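Local atomic coordinates of ESX secretion system protein EccC (Thermomonospora curvata, PDB entry 4NH0), a protein that forms part of the ESX (type VII) secretion system, which exports EsxA and EsxB, and has weak ATPase activity, probably from only the first of three FtsK domains. Residues Leu351-Ile363 / Val580-Trp594. Sequence-based numbering, arbitrary orientation.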
ATOM      1  N   LEU A 351       6.751 -38.867  -7.134  1.00 86.60           N
ATOM      2  CA  LEU A 351       5.658 -38.493  -8.022  1.00 89.60           C
ATOM      3  C   LEU A 351       4.527 -39.514  -7.954  1.00 78.73           C
ATOM      4  O   LEU A 351       4.665 -40.639  -8.432  1.00 91.21           O
ATOM      5  CB  LEU A 351       6.157 -38.354  -9.461  1.00102.22           C
ATOM      6  CG  LEU A 351       5.109 -37.948 -10.499  1.00104.25           C
ATOM      7  CD1 LEU A 351       4.410 -36.665 -10.080  1.00 94.29           C
ATOM      8  CD2 LEU A 351       5.747 -37.788 -11.870  1.00106.76           C
ATOM      9  N   GLY A 352       3.412 -39.112  -7.356  1.00 80.78           N
ATOM     10  CA  GLY A 352       2.264 -39.990  -7.212  1.00 86.11           C
ATOM     11  C   GLY A 352       1.945 -40.276  -5.758  1.00 76.39           C
ATOM     12  O   GLY A 352       0.954 -40.933  -5.448  1.00 76.33           O
ATOM     13  N   MET A 353       2.791 -39.774  -4.864  1.00 84.76           N
ATOM     14  CA  MET A 353       2.623 -39.994  -3.432  1.00 88.51           C
ATOM     15  C   MET A 353       1.537 -39.103  -2.837  1.00 89.80           C
ATOM     16  O   MET A 353       1.143 -39.286  -1.686  1.00 88.49           O
ATOM     17  CB  MET A 353       3.944 -39.743  -2.698  1.00 97.29           C
ATOM     18  CG  MET A 353       5.100 -40.617  -3.149  1.00 93.30           C
ATOM     19  SD  MET A 353       5.156 -42.210  -2.312  1.00 96.10           S
ATOM     20  CE  MET A 353       6.777 -42.789  -2.805  1.00 92.92           C
ATOM     21  N   GLU A 354       1.061 -38.143  -3.623  1.00103.23           N
ATOM     22  CA  GLU A 354       0.111 -37.143  -3.142  1.00 91.23           C
ATOM     23  C   GLU A 354      -1.175 -37.755  -2.591  1.00 89.62           C
ATOM     24  O   GLU A 354      -1.752 -37.244  -1.632  1.00 84.45           O
ATOM     25  CB  GLU A 354      -0.236 -36.156  -4.261  1.00 93.58           C
ATOM     26  CG  GLU A 354       0.957 -35.403  -4.833  1.00 98.64           C
ATOM     27  CD  GLU A 354       1.582 -36.112  -6.018  1.00104.12           C
ATOM     28  OE1 GLU A 354       0.956 -37.052  -6.548  1.00100.47           O
ATOM     29  OE2 GLU A 354       2.699 -35.725  -6.421  1.00 89.38           O
ATOM     30  N   GLY A 355      -1.616 -38.850  -3.200  1.00 91.61           N
ATOM     31  CA  GLY A 355      -2.863 -39.488  -2.819  1.00 88.98           C
ATOM     32  C   GLY A 355      -2.857 -40.080  -1.423  1.00 81.32           C
ATOM     33  O   GLY A 355      -3.900 -40.167  -0.774  1.00 81.54           O
ATOM     34  N   LEU A 356      -1.683 -40.486  -0.955  1.00 90.33           N
ATOM     35  CA  LEU A 356      -1.558 -41.114   0.355  1.00 84.15           C
ATOM     36  C   LEU A 356      -1.828 -40.125   1.483  1.00 80.16           C
ATOM     37  O   LEU A 356      -1.348 -38.992   1.457  1.00 78.88           O
ATOM     38  CB  LEU A 356      -0.169 -41.730   0.523  1.00 78.41           C
ATOM     39  CG  LEU A 356       0.238 -42.773  -0.517  1.00 65.20           C
ATOM     40  CD1 LEU A 356       1.592 -43.373  -0.175  1.00 65.07           C
ATOM     41  CD2 LEU A 356      -0.818 -43.859  -0.629  1.00 80.02           C
ATOM     42  N   ARG A 357      -2.596 -40.564   2.474  1.00 85.62           N
ATOM     43  CA  ARG A 357      -2.907 -39.735   3.632  1.00 88.52           C
ATOM     44  C   ARG A 357      -1.712 -39.640   4.572  1.00 83.31           C
ATOM     45  O   ARG A 357      -1.693 -38.819   5.486  1.00 81.37           O
ATOM     46  CB  ARG A 357      -4.120 -40.289   4.379  1.00 81.61           C
ATOM     47  CG  ARG A 357      -5.418 -40.234   3.593  1.00 87.25           C
ATOM     48  CD  ARG A 357      -5.874 -38.801   3.377  1.00 94.14           C
ATOM     49  NE  ARG A 357      -7.204 -38.737   2.780  1.00103.51           N
ATOM     50  CZ  ARG A 357      -8.335 -38.809   3.473  1.00105.58           C
ATOM     51  NH1 ARG A 357      -8.299 -38.950   4.791  1.00 93.08           N
ATOM     52  NH2 ARG A 357      -9.503 -38.744   2.849  1.00106.53           N
ATOM     53  N   HIS A 358      -0.717 -40.492   4.349  1.00 74.79           N
ATOM     54  CA  HIS A 358       0.489 -40.484   5.163  1.00 71.05           C
ATOM     55  C   HIS A 358       1.344 -39.264   4.851  1.00 76.10           C
ATOM     56  O   HIS A 358       2.017 -38.723   5.726  1.00 72.58           O
ATOM     57  CB  HIS A 358       1.305 -41.756   4.932  1.00 87.75           C
ATOM     58  CG  HIS A 358       0.529 -43.021   5.115  1.00 72.61           C
ATOM     59  ND1 HIS A 358      -0.390 -43.472   4.192  1.00 63.38           N
ATOM     60  CD2 HIS A 358       0.542 -43.939   6.111  1.00 73.93           C
ATOM     61  CE1 HIS A 358      -0.913 -44.609   4.613  1.00 76.42           C
ATOM     62  NE2 HIS A 358      -0.364 -44.915   5.775  1.00 80.61           N
ATOM     63  N   VAL A 359       1.313 -38.834   3.595  1.00 76.82           N
ATOM     64  CA  VAL A 359       2.180 -37.757   3.139  1.00 79.52           C
ATOM     65  C   VAL A 359       1.661 -36.383   3.538  1.00 78.05           C
ATOM     66  O   VAL A 359       0.619 -35.938   3.061  1.00 76.75           O
ATOM     67  CB  VAL A 359       2.353 -37.795   1.616  1.00 81.62           C
ATOM     68  CG1 VAL A 359       3.356 -36.746   1.184  1.00 91.33           C
ATOM     69  CG2 VAL A 359       2.802 -39.176   1.172  1.00 83.74           C
ATOM     70  N   SER A 360       2.402 -35.712   4.413  1.00 75.05           N
ATOM     71  CA  SER A 360       2.048 -34.366   4.841  1.00 76.05           C
ATOM     72  C   SER A 360       2.482 -33.331   3.811  1.00 77.29           C
ATOM     73  O   SER A 360       1.803 -32.326   3.607  1.00 83.42           O
ATOM     74  CB  SER A 360       2.677 -34.049   6.197  1.00 83.23           C
ATOM     75  OG  SER A 360       2.463 -32.695   6.549  1.00 88.83           O
ATOM     76  N   ALA A 361       3.616 -33.583   3.162  1.00 77.96           N
ATOM     77  CA  ALA A 361       4.164 -32.635   2.198  1.00 75.10           C
ATOM     78  C   ALA A 361       5.163 -33.277   1.242  1.00 83.74           C
ATOM     79  O   ALA A 361       5.991 -34.092   1.644  1.00 86.98           O
ATOM     80  CB  ALA A 361       4.820 -31.477   2.926  1.00 73.46           C
ATOM     81  N   ILE A 362       5.076 -32.898  -0.030  1.00 78.59           N
ATOM     82  CA  ILE A 362       6.067 -33.292  -1.024  1.00 67.96           C
ATOM     83  C   ILE A 362       6.799 -32.055  -1.527  1.00 70.07           C
ATOM     84  O   ILE A 362       6.304 -31.340  -2.399  1.00 86.87           O
ATOM     85  CB  ILE A 362       5.432 -34.033  -2.216  1.00 72.78           C
ATOM     86  CG1 ILE A 362       4.698 -35.284  -1.739  1.00 64.48           C
ATOM     87  CG2 ILE A 362       6.494 -34.411  -3.237  1.00 69.08           C
ATOM     88  CD1 ILE A 362       4.033 -36.062  -2.850  1.00 72.41           C
ATOM     89  N   ILE A 363       7.972 -31.797  -0.963  1.00 65.71           N
ATOM     90  CA  ILE A 363       8.747 -30.620  -1.326  1.00 67.19           C
ATOM     91  C   ILE A 363       9.788 -30.963  -2.385  1.00 82.61           C
ATOM     92  O   ILE A 363      10.862 -31.475  -2.072  1.00 87.93           O
ATOM     93  CB  ILE A 363       9.445 -30.011  -0.101  1.00 77.05           C
ATOM     94  CG1 ILE A 363       8.446 -29.844   1.046  1.00 71.76           C
ATOM     95  CG2 ILE A 363      10.080 -28.680  -0.459  1.00 75.44           C
ATOM     96  CD1 ILE A 363       9.070 -29.350   2.329  1.00 66.15           C
ATOM     97  N   VAL A 580      -1.425 -47.320  -4.543  1.00 88.16           N
ATOM     98  CA  VAL A 580      -1.797 -45.980  -4.094  1.00 84.64           C
ATOM     99  C   VAL A 580      -3.265 -45.668  -4.378  1.00 94.24           C
ATOM    100  O   VAL A 580      -3.943 -45.039  -3.564  1.00 94.79           O
ATOM    101  CB  VAL A 580      -0.912 -44.906  -4.762  1.00 74.53           C
ATOM    102  CG1 VAL A 580      -1.320 -43.513  -4.310  1.00 82.79           C
ATOM    103  CG2 VAL A 580       0.551 -45.157  -4.447  1.00 76.16           C
ATOM    104  N   ARG A 581      -3.751 -46.129  -5.525  1.00 90.34           N
ATOM    105  CA  ARG A 581      -5.136 -45.912  -5.933  1.00 94.87           C
ATOM    106  C   ARG A 581      -6.132 -46.431  -4.898  1.00 98.44           C
ATOM    107  O   ARG A 581      -7.194 -45.842  -4.696  1.00 99.18           O
ATOM    108  CB  ARG A 581      -5.394 -46.583  -7.283  1.00 94.55           C
ATOM    109  CG  ARG A 581      -6.813 -46.449  -7.805  1.00101.40           C
ATOM    110  CD  ARG A 581      -6.965 -47.180  -9.127  1.00113.82           C
ATOM    111  NE  ARG A 581      -6.660 -48.602  -8.996  1.00110.08           N
ATOM    112  CZ  ARG A 581      -6.458 -49.422 -10.021  1.00110.43           C
ATOM    113  NH1 ARG A 581      -6.522 -48.962 -11.263  1.00112.10           N
ATOM    114  NH2 ARG A 581      -6.186 -50.702  -9.806  1.00105.62           N
ATOM    115  N   GLN A 582      -5.778 -47.528  -4.238  1.00 93.15           N
ATOM    116  CA  GLN A 582      -6.671 -48.158  -3.272  1.00 92.81           C
ATOM    117  C   GLN A 582      -6.501 -47.585  -1.868  1.00 88.54           C
ATOM    118  O   GLN A 582      -7.456 -47.523  -1.097  1.00 87.57           O
ATOM    119  CB  GLN A 582      -6.439 -49.669  -3.248  1.00 82.77           C
ATOM    120  CG  GLN A 582      -6.489 -50.322  -4.617  1.00 93.20           C
ATOM    121  CD  GLN A 582      -6.279 -51.820  -4.555  1.00 96.19           C
ATOM    122  OE1 GLN A 582      -6.701 -52.480  -3.606  1.00 91.94           O
ATOM    123  NE2 GLN A 582      -5.618 -52.367  -5.568  1.00 97.22           N
ATOM    124  N   LEU A 583      -5.282 -47.167  -1.541  1.00 87.79           N
ATOM    125  CA  LEU A 583      -4.989 -46.660  -0.205  1.00 93.55           C
ATOM    126  C   LEU A 583      -5.359 -45.188  -0.052  1.00100.50           C
ATOM    127  O   LEU A 583      -5.595 -44.714   1.059  1.00 99.46           O
ATOM    128  CB  LEU A 583      -3.509 -46.860   0.133  1.00 79.53           C
ATOM    129  CG  LEU A 583      -3.103 -48.225   0.697  1.00 63.35           C
ATOM    130  CD1 LEU A 583      -4.042 -48.637   1.816  1.00 82.82           C
ATOM    131  CD2 LEU A 583      -3.061 -49.290  -0.382  1.00 71.69           C
ATOM    132  N   ALA A 584      -5.408 -44.469  -1.169  1.00 93.04           N
ATOM    133  CA  ALA A 584      -5.741 -43.049  -1.146  1.00 96.18           C
ATOM    134  C   ALA A 584      -7.170 -42.823  -0.666  1.00 99.81           C
ATOM    135  O   ALA A 584      -8.102 -43.476  -1.134  1.00104.31           O
ATOM    136  CB  ALA A 584      -5.545 -42.439  -2.524  1.00 94.32           C
ATOM    137  N   GLY A 585      -7.335 -41.899   0.273  1.00 89.57           N
ATOM    138  CA  GLY A 585      -8.651 -41.553   0.776  1.00 95.64           C
ATOM    139  C   GLY A 585      -9.004 -42.228   2.087  1.00 91.45           C
ATOM    140  O   GLY A 585     -10.046 -41.945   2.676  1.00107.61           O
ATOM    141  N   HIS A 586      -8.136 -43.122   2.546  1.00 89.72           N
ATOM    142  CA  HIS A 586      -8.368 -43.831   3.799  1.00 92.96           C
ATOM    143  C   HIS A 586      -7.439 -43.337   4.901  1.00 90.08           C
ATOM    144  O   HIS A 586      -6.235 -43.200   4.694  1.00 88.20           O
ATOM    145  CB  HIS A 586      -8.187 -45.337   3.605  1.00 87.24           C
ATOM    146  CG  HIS A 586      -9.152 -45.944   2.636  1.00 92.97           C
ATOM    147  ND1 HIS A 586     -10.341 -46.520   3.031  1.00 98.55           N
ATOM    148  CD2 HIS A 586      -9.105 -46.067   1.288  1.00 90.75           C
ATOM    149  CE1 HIS A 586     -10.983 -46.971   1.969  1.00102.14           C
ATOM    150  NE2 HIS A 586     -10.254 -46.709   0.899  1.00 88.54           N
ATOM    151  N   GLY A 587      -8.006 -43.071   6.072  1.00 87.42           N
ATOM    152  CA  GLY A 587      -7.222 -42.644   7.215  1.00 74.24           C
ATOM    153  C   GLY A 587      -7.268 -41.147   7.450  1.00 76.89           C
ATOM    154  O   GLY A 587      -7.618 -40.385   6.549  1.00 80.25           O
ATOM    155  N   PRO A 588      -6.914 -40.720   8.670  1.00 78.33           N
ATOM    156  CA  PRO A 588      -6.896 -39.308   9.072  1.00 80.04           C
ATOM    157  C   PRO A 588      -5.933 -38.479   8.232  1.00 84.69           C
ATOM    158  O   PRO A 588      -4.786 -38.882   8.043  1.00 99.50           O
ATOM    159  CB  PRO A 588      -6.427 -39.363  10.530  1.00 69.92           C
ATOM    160  CG  PRO A 588      -6.745 -40.744  10.984  1.00 83.15           C
ATOM    161  CD  PRO A 588      -6.542 -41.610   9.782  1.00 76.89           C
ATOM    162  N   GLU A 589      -6.395 -37.335   7.736  1.00 84.82           N
ATOM    163  CA  GLU A 589      -5.536 -36.443   6.968  1.00 84.22           C
ATOM    164  C   GLU A 589      -4.441 -35.872   7.863  1.00 75.34           C
ATOM    165  O   GLU A 589      -4.697 -35.519   9.012  1.00 77.65           O
ATOM    166  CB  GLU A 589      -6.354 -35.322   6.324  1.00 89.18           C
ATOM    167  CG  GLU A 589      -6.422 -35.417   4.807  1.00 99.68           C
ATOM    168  CD  GLU A 589      -7.236 -34.303   4.183  1.00121.06           C
ATOM    169  OE1 GLU A 589      -8.088 -33.721   4.885  1.00124.13           O
ATOM    170  OE2 GLU A 589      -7.022 -34.010   2.988  1.00135.95           O
ATOM    171  N   PRO A 590      -3.214 -35.781   7.332  1.00 77.05           N
ATOM    172  CA  PRO A 590      -2.032 -35.437   8.127  1.00 78.90           C
ATOM    173  C   PRO A 590      -1.974 -33.971   8.532  1.00 73.21           C
ATOM    174  O   PRO A 590      -2.598 -33.124   7.895  1.00 78.93           O
ATOM    175  CB  PRO A 590      -0.879 -35.776   7.185  1.00 93.84           C
ATOM    176  CG  PRO A 590      -1.439 -35.520   5.833  1.00 86.77           C
ATOM    177  CD  PRO A 590      -2.885 -35.934   5.903  1.00 80.27           C
ATOM    178  N   HIS A 591      -1.226 -33.685   9.591  1.00 65.60           N
ATOM    179  CA  HIS A 591      -0.979 -32.314  10.006  1.00 71.68           C
ATOM    180  C   HIS A 591      -0.051 -31.631   9.012  1.00 73.09           C
ATOM    181  O   HIS A 591       1.038 -32.128   8.726  1.00 81.11           O
ATOM    182  CB  HIS A 591      -0.376 -32.278  11.411  1.00 76.47           C
ATOM    183  CG  HIS A 591       0.130 -30.929  11.817  1.00 82.14           C
ATOM    184  ND1 HIS A 591      -0.658 -29.799  11.791  1.00 92.54           N
ATOM    185  CD2 HIS A 591       1.345 -30.530  12.260  1.00 79.63           C
ATOM    186  CE1 HIS A 591       0.050 -28.761  12.199  1.00 94.39           C
ATOM    187  NE2 HIS A 591       1.269 -29.178  12.490  1.00 79.35           N
ATOM    188  N   GLN A 592      -0.486 -30.493   8.484  1.00 75.79           N
ATOM    189  CA  GLN A 592       0.292 -29.768   7.487  1.00 79.12           C
ATOM    190  C   GLN A 592       1.550 -29.155   8.092  1.00 70.27           C
ATOM    191  O   GLN A 592       1.473 -28.301   8.974  1.00 72.49           O
ATOM    192  CB  GLN A 592      -0.559 -28.679   6.835  1.00 82.22           C
ATOM    193  CG  GLN A 592      -1.774 -29.206   6.092  1.00 85.49           C
ATOM    194  CD  GLN A 592      -1.401 -30.057   4.896  1.00 91.14           C
ATOM    195  OE1 GLN A 592      -0.369 -29.839   4.262  1.00 86.87           O
ATOM    196  NE2 GLN A 592      -2.239 -31.038   4.584  1.00 91.75           N
ATOM    197  N   ILE A 593       2.706 -29.601   7.614  1.00 71.30           N
ATOM    198  CA  ILE A 593       3.982 -29.048   8.051  1.00 69.31           C
ATOM    199  C   ILE A 593       4.443 -27.993   7.056  1.00 73.65           C
ATOM    200  O   ILE A 593       5.123 -27.032   7.415  1.00 70.49           O
ATOM    201  CB  ILE A 593       5.067 -30.135   8.179  1.00 64.99           C
ATOM    202  CG1 ILE A 593       4.473 -31.435   8.728  1.00 77.62           C
ATOM    203  CG2 ILE A 593       6.214 -29.647   9.051  1.00 66.81           C
ATOM    204  CD1 ILE A 593       3.981 -31.334  10.149  1.00 86.51           C
ATOM    205  N   TRP A 594       4.057 -28.185   5.800  1.00 77.37           N
ATOM    206  CA  TRP A 594       4.459 -27.299   4.717  1.00 67.46           C
ATOM    207  C   TRP A 594       3.238 -26.758   3.985  1.00 67.32           C
ATOM    208  O   TRP A 594       2.409 -27.521   3.492  1.00 64.80           O
ATOM    209  CB  TRP A 594       5.380 -28.039   3.747  1.00 66.38           C
ATOM    210  CG  TRP A 594       5.715 -27.277   2.504  1.00 67.46           C
ATOM    211  CD1 TRP A 594       5.018 -27.274   1.331  1.00 74.69           C
ATOM    212  CD2 TRP A 594       6.844 -26.419   2.302  1.00 65.13           C
ATOM    213  NE1 TRP A 594       5.638 -26.460   0.414  1.00 82.29           N
ATOM    214  CE2 TRP A 594       6.762 -25.925   0.986  1.00 67.63           C
ATOM    215  CE3 TRP A 594       7.912 -26.018   3.108  1.00 61.94           C
ATOM    216  CZ2 TRP A 594       7.707 -25.050   0.459  1.00 69.56           C
ATOM    217  CZ3 TRP A 594       8.850 -25.152   2.582  1.00 63.78           C
ATOM    218  CH2 TRP A 594       8.742 -24.676   1.270  1.00 66.18           C
TER
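Ile363 lies over one face of the Trp594 indole, where segment 580-594, probably part of the linker between the first and second FtsK domains, runs along the edge strand 359-364 of the first P-loop ATPase sheet. Ile363 CG1 stands 4.0 Å from the centroid of the five-membered ring, 13° off its normal, a CH-pi contact. Trp594 has CG anti to the backbone N (chi1 173°), which sets the indole against Ile363. Its CB, pointing at the strand, meets the small methyl of Ala361. At the other end, the last turn of helix 575-583 packs on the loop before the strand: Val580 CG1 meets Leu356 CD2 at 3.7 Å, the two side chains crossing at about a right angle. Glycine suits Gly355, where a CB would point at Ala584 CB and Val580 CG1.

Between these apolar ends the segment curves around Arg357. Arg357 CD lies 3.7 Å from Glu589 CG, while Gly585 O lies over a guanidinium face. Glycine suits Gly585 and Gly587, whose positive phi angles would press a CB against the preceding carbonyl. Pro590 follows; its compact apolar ring, with no N-H, can lie against the Arg357 and Val359 carbonyls and Ser360 CA.

In the next shell, Arg375 makes a cation-pi contact with Trp594, and Leu356 rests on Ala329 of helix 317-329, the helix that begins at the end of the predicted Walker A motif. The packing is consistent with the linker between FtsK domains 1 and 2 binding to FtsK 1. Ser360 pins the segment at the strand's corner: Ser360 OG donates to His591 O at 2.7 Å, tilted 29° from the carbonyl plane.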